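Side-chain contact in (S)-ureidoglycine aminohydrolase (Escherichia coli, PDB 1RC6), which catalyses the manganese-dependent hydrolysis of (S)-ureidoglycine to (S)-ureidoglycolate and ammonia in the anaerobic breakdown of allantoin: residues Y213-N218 / D226-G231. Numbering follows the deposited sequence.
Sequences YNLDNN and DYIFMG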
loop_
_atom_site.group_PDB
_atom_site.type_symbol
_atom_site.label_atom_id
_atom_site.label_comp_id
_atom_site.label_asym_id
_atom_site.label_seq_id
_atom_site.Cartn_x
_atom_site.Cartn_y
_atom_site.Cartn_z
ATOM N N TYR A 213 -16.255 6.906 -1.878
ATOM C CA TYR A 213 -15.278 7.622 -2.678
ATOM C C TYR A 213 -15.934 8.206 -3.907
ATOM O O TYR A 213 -16.975 7.733 -4.349
ATOM C CB TYR A 213 -14.161 6.674 -3.119
ATOM C CG TYR A 213 -12.804 7.004 -2.552
ATOM C CD1 TYR A 213 -12.573 6.982 -1.174
ATOM C CD2 TYR A 213 -11.744 7.328 -3.395
ATOM C CE1 TYR A 213 -11.316 7.275 -0.651
ATOM C CE2 TYR A 213 -10.485 7.622 -2.883
ATOM C CZ TYR A 213 -10.278 7.594 -1.513
ATOM O OH TYR A 213 -9.031 7.892 -1.015
ATOM N N ASN A 214 -15.309 9.237 -4.454
ATOM C CA ASN A 214 -15.802 9.885 -5.652
ATOM C C ASN A 214 -14.640 9.954 -6.621
ATOM O O ASN A 214 -13.889 10.931 -6.637
ATOM C CB ASN A 214 -16.292 11.299 -5.345
ATOM C CG ASN A 214 -16.755 12.033 -6.589
ATOM O OD1 ASN A 214 -17.787 11.701 -7.170
ATOM N ND2 ASN A 214 -15.983 13.029 -7.013
ATOM N N LEU A 215 -14.494 8.905 -7.423
ATOM C CA LEU A 215 -13.414 8.831 -8.398
ATOM C C LEU A 215 -13.702 9.687 -9.630
ATOM O O LEU A 215 -13.495 10.903 -9.609
ATOM C CB LEU A 215 -13.176 7.371 -8.803
ATOM C CG LEU A 215 -12.792 6.383 -7.687
ATOM C CD1 LEU A 215 -11.576 6.903 -6.933
ATOM C CD2 LEU A 215 -13.959 6.189 -6.731
ATOM N N ASP A 216 -14.170 9.058 -10.703
ATOM C CA ASP A 216 -14.479 9.798 -11.917
ATOM C C ASP A 216 -15.904 10.327 -11.862
ATOM O O ASP A 216 -16.769 9.930 -12.644
ATOM C CB ASP A 216 -14.269 8.916 -13.151
ATOM C CG ASP A 216 -12.798 8.778 -13.525
ATOM O OD1 ASP A 216 -12.477 7.968 -14.422
ATOM O OD2 ASP A 216 -11.960 9.488 -12.926
ATOM N N ASN A 217 -16.125 11.229 -10.911
ATOM C CA ASN A 217 -17.414 11.866 -10.697
ATOM C C ASN A 217 -18.516 10.922 -10.275
ATOM O O ASN A 217 -19.678 11.318 -10.224
ATOM C CB ASN A 217 -17.853 12.607 -11.953
ATOM C CG ASN A 217 -16.963 13.777 -12.262
ATOM O OD1 ASN A 217 -17.203 14.522 -13.211
ATOM N ND2 ASN A 217 -15.922 13.951 -11.459
ATOM N N ASN A 218 -18.170 9.679 -9.972
ATOM C CA ASN A 218 -19.186 8.725 -9.554
ATOM C C ASN A 218 -18.900 8.199 -8.167
ATOM O O ASN A 218 -17.768 7.847 -7.838
ATOM C CB ASN A 218 -19.284 7.569 -10.554
ATOM C CG ASN A 218 -19.928 7.990 -11.866
ATOM O OD1 ASN A 218 -21.120 8.306 -11.912
ATOM N ND2 ASN A 218 -19.136 8.008 -12.939
ATOM N N ASP A 226 -10.833 -3.248 0.076
ATOM C CA ASP A 226 -10.833 -2.702 -1.276
ATOM C C ASP A 226 -9.503 -2.036 -1.597
ATOM O O ASP A 226 -8.787 -1.586 -0.699
ATOM C CB ASP A 226 -11.939 -1.656 -1.438
ATOM C CG ASP A 226 -13.329 -2.265 -1.514
ATOM O OD1 ASP A 226 -14.302 -1.482 -1.602
ATOM O OD2 ASP A 226 -13.451 -3.516 -1.492
ATOM N N TYR A 227 -9.182 -1.967 -2.886
ATOM C CA TYR A 227 -7.958 -1.337 -3.333
ATOM C C TYR A 227 -8.324 -0.356 -4.416
ATOM O O TYR A 227 -9.163 -0.647 -5.249
ATOM C CB TYR A 227 -6.977 -2.352 -3.912
ATOM C CG TYR A 227 -5.728 -1.690 -4.440
ATOM C CD1 TYR A 227 -4.727 -1.254 -3.574
ATOM C CD2 TYR A 227 -5.574 -1.441 -5.800
ATOM C CE1 TYR A 227 -3.598 -0.581 -4.055
ATOM C CE2 TYR A 227 -4.457 -0.776 -6.298
ATOM C CZ TYR A 227 -3.477 -0.349 -5.423
ATOM O OH TYR A 227 -2.381 0.300 -5.924
ATOM N N ILE A 228 -7.676 0.797 -4.430
ATOM C CA ILE A 228 -8.000 1.788 -5.431
ATOM C C ILE A 228 -6.776 2.382 -6.100
ATOM O O ILE A 228 -5.853 2.841 -5.424
ATOM C CB ILE A 228 -8.778 2.947 -4.807
ATOM C CG1 ILE A 228 -9.913 2.406 -3.951
ATOM C CG2 ILE A 228 -9.303 3.864 -5.897
ATOM C CD1 ILE A 228 -10.600 3.475 -3.152
ATOM N N PHE A 229 -6.776 2.376 -7.427
ATOM C CA PHE A 229 -5.681 2.970 -8.177
ATOM C C PHE A 229 -6.116 4.310 -8.754
ATOM O O PHE A 229 -6.949 4.362 -9.649
ATOM C CB PHE A 229 -5.233 2.083 -9.333
ATOM C CG PHE A 229 -4.268 2.766 -10.253
ATOM C CD1 PHE A 229 -4.612 3.035 -11.572
ATOM C CD2 PHE A 229 -3.014 3.172 -9.787
ATOM C CE1 PHE A 229 -3.717 3.699 -12.423
ATOM C CE2 PHE A 229 -2.119 3.833 -10.618
ATOM C CZ PHE A 229 -2.467 4.098 -11.939
ATOM N N MET A 230 -5.541 5.386 -8.235
ATOM C CA MET A 230 -5.855 6.733 -8.687
ATOM C C MET A 230 -4.731 7.155 -9.628
ATOM O O MET A 230 -3.618 7.452 -9.190
ATOM C CB MET A 230 -5.914 7.667 -7.479
ATOM C CG MET A 230 -6.873 7.234 -6.368
ATOM S SD MET A 230 -6.565 8.142 -4.805
ATOM C CE MET A 230 -7.278 7.047 -3.588
ATOM N N GLY A 231 -5.020 7.179 -10.922
ATOM C CA GLY A 231 -4.010 7.543 -11.901
ATOM C C GLY A 231 -3.552 8.993 -11.911
ATOM O O GLY A 231 -4.079 9.841 -11.188
#
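I228 sets its terminal methyl on the ring of Y213: CD1 lies 4.1 Å from the ring centroid and 13° off the normal, which identifies a CH-pi contact over the middle of one face. The isoleucine torsions explain the reach. CG1 is anti to the carbonyl carbon (chi1 -48°), and the extended second torsion carries CD1 on toward the tyrosine, while the other branch turns to L215, whose CD1 stands 3.9 Å from I228 CG2. That leucine is poorly ordered, so its part is less certain than the ring contact.

M230 approaches the same ring differently. Beyond CG its chain is extended and runs at about a right angle to the tyrosine side chain, bringing the CE methyl to the phenolic edge, near the ring plane, 3.3 Å from Y213 CE2 and 3.2 Å from Y213 OH. Replacing Y213 by an alanine would probably strip the I228 methyl of the ring face beneath it and the M230 methyl of its edge contact, opening a gap between the two sheets.

Y213 also approaches Y249, and M230 packs on Q236 of strand 234-240; Y249 and Q236 probably bind substrate, and Q236 probably also the manganese, so the contact probably borders the active site. All four touching residues are buried, as expected between the facing sheets of a cupin jelly-roll barrel. V222 touches both Y213 and I228. Y213 lies near the end of strand 210-214, which pairs with 219-223 and 234-240, whereas strand 227-230 belongs to the other sheet, between 26-29 and 202-208.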